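Local structure of protein of unknown function DUF574 (Streptomyces avermitilis, 3GIW) at residues A61-D64 / W65-R68. The protein is of unknown function but probably acts as an S-adenosylmethionine-dependent methyltransferase with a Rossmann-type fold. Sequence-based numbering, arbitrary orientation. Where two conformers were deposited one is given.
Sequences ANRD and WMNR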
loop_
_atom_site.group_PDB
_atom_site.type_symbol
_atom_site.label_atom_id
_atom_site.label_comp_id
_atom_site.label_asym_id
_atom_site.label_seq_id
_atom_site.Cartn_x
_atom_site.Cartn_y
_atom_site.Cartn_z
ATOM N N ALA A 61 -11.733 -1.973 -2.685
ATOM C CA ALA A 61 -11.673 -2.584 -1.380
ATOM C C ALA A 61 -10.289 -2.428 -0.747
ATOM O O ALA A 61 -10.158 -2.292 0.477
ATOM C CB ALA A 61 -12.058 -4.107 -1.451
ATOM N N ASN A 62 -9.242 -2.482 -1.543
ATOM C CA ASN A 62 -7.897 -2.255 -1.016
ATOM C C ASN A 62 -7.741 -0.827 -0.484
ATOM O O ASN A 62 -7.202 -0.618 0.621
ATOM C CB ASN A 62 -6.837 -2.552 -2.070
ATOM C CG ASN A 62 -5.431 -2.194 -1.597
ATOM O OD1 ASN A 62 -4.819 -2.978 -0.882
ATOM N ND2 ASN A 62 -4.980 -0.990 -1.924
ATOM N N ARG A 63 -8.259 0.154 -1.220
ATOM C CA ARG A 63 -8.204 1.541 -0.757
ATOM C C ARG A 63 -9.007 1.701 0.521
ATOM O O ARG A 63 -8.545 2.374 1.487
ATOM C CB ARG A 63 -8.631 2.525 -1.845
ATOM C CG ARG A 63 -8.277 3.994 -1.479
ATOM C CD ARG A 63 -6.789 4.305 -1.569
ATOM N NE ARG A 63 -6.482 5.651 -1.057
ATOM C CZ ARG A 63 -5.288 6.237 -1.176
ATOM N NH1 ARG A 63 -4.292 5.613 -1.809
ATOM N NH2 ARG A 63 -5.094 7.455 -0.660
ATOM N N ASP A 64 -10.209 1.135 0.594
ATOM C CA ASP A 64 -11.053 1.233 1.781
ATOM C C ASP A 64 -10.356 0.597 3.005
ATOM O O ASP A 64 -10.420 1.126 4.120
ATOM C CB ASP A 64 -12.407 0.536 1.548
ATOM C CG ASP A 64 -13.327 1.287 0.581
ATOM O OD1 ASP A 64 -13.110 2.476 0.314
ATOM O OD2 ASP A 64 -14.282 0.649 0.081
ATOM N N TRP A 65 -9.669 -0.522 2.770
ATOM C CA TRP A 65 -8.911 -1.216 3.798
ATOM C C TRP A 65 -7.812 -0.288 4.341
ATOM O O TRP A 65 -7.641 -0.200 5.562
ATOM C CB TRP A 65 -8.317 -2.557 3.277
ATOM C CG TRP A 65 -7.516 -3.244 4.360
ATOM C CD1 TRP A 65 -7.999 -4.030 5.333
ATOM C CD2 TRP A 65 -6.108 -3.113 4.600
ATOM N NE1 TRP A 65 -6.982 -4.416 6.184
ATOM C CE2 TRP A 65 -5.816 -3.846 5.755
ATOM C CE3 TRP A 65 -5.069 -2.439 3.948
ATOM C CZ2 TRP A 65 -4.523 -3.918 6.281
ATOM C CZ3 TRP A 65 -3.814 -2.496 4.505
ATOM C CH2 TRP A 65 -3.551 -3.249 5.625
HETATM N N MSE A 66 -7.075 0.378 3.460
HETATM C CA MSE A 66 -6.051 1.317 3.932
HETATM C C MSE A 66 -6.683 2.317 4.891
HETATM O O MSE A 66 -6.130 2.613 5.939
HETATM C CB MSE A 66 -5.394 2.070 2.757
HETATM C CG MSE A 66 -4.324 3.082 3.202
HETATM SE SE MSE A 66 -4.975 4.880 3.658
HETATM C CE MSE A 66 -4.932 5.656 1.936
ATOM N N ASN A 67 -7.831 2.858 4.507
ATOM C CA ASN A 67 -8.506 3.846 5.330
ATOM C C ASN A 67 -8.800 3.274 6.731
ATOM O O ASN A 67 -8.544 3.934 7.744
ATOM C CB ASN A 67 -9.825 4.332 4.704
ATOM C CG ASN A 67 -9.660 5.091 3.389
ATOM O OD1 ASN A 67 -8.576 5.469 2.975
ATOM N ND2 ASN A 67 -10.786 5.363 2.765
ATOM N N ARG A 68 -9.342 2.059 6.821
ATOM C CA ARG A 68 -9.671 1.462 8.108
ATOM C C ARG A 68 -8.398 1.110 8.902
ATOM O O ARG A 68 -8.374 1.293 10.122
ATOM C CB ARG A 68 -10.562 0.226 7.929
ATOM C CG ARG A 68 -11.862 0.522 7.249
ATOM C CD ARG A 68 -12.871 -0.586 7.407
ATOM N NE ARG A 68 -12.427 -1.918 7.006
ATOM C CZ ARG A 68 -12.268 -2.325 5.748
ATOM N NH1 ARG A 68 -12.523 -1.521 4.729
ATOM N NH2 ARG A 68 -11.800 -3.544 5.498
HETATM O O HOH W 1 -12.037 -3.256 2.387
HETATM O O HOH W 2 -8.285 6.987 0.465
HETATM O O HOH W 3 -13.304 3.741 3.408
#
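W65 N donates to A61 O at 2.9 Å, the first of four successive i to i+4 bonds that make this part of helix 55–75 a regular alpha-helix in a Rossmann-like, probable methyltransferase fold. M66 N donates to N62 O at 3.0 Å, and N67 N to R63 O and R68 N to D64 O, both at 3.1 Å. Water extends the pattern to the side chains. One water donates to A61 O, which also receives W65 N, and accepts from R68 NH1 at 3.0 Å; R68 NH2 bonds to the W252 carbonyl oxygen and NE, weakly, to that of H253. A second water lies in the plane of the R63 guanidinium, 2.7 Å from R63 NE, and donates a hydrogen bond to N67 OD1 at 2.9 Å. With CG anti to the carbonyl carbon (chi1 -65°), N67 folds back along the helix, and its ND2 donates to a third water that only weakly reaches D64 OD1.

N62 and R63 both bind S-adenosylhomocysteine in a crystal structure of this protein, though none is bound here; N62 OD1 hydrogen-bonds S199 OG and ND2 hydrogen-bonds Y28 OH. Shortening R63 to an alanine is likely to strip the water at N67 OD1 of its NE donor. R63 and M66, a selenomethionine, run side by side in the same direction. In the modelled conformer, one of two, M66 CE lies over one guanidinium face, offset toward the rim, but so close an approach is doubtful. W65 heads inward to I167 and V273, its ring meeting that of W252 steeply, while its CB sits 3.4 Å from A61 O.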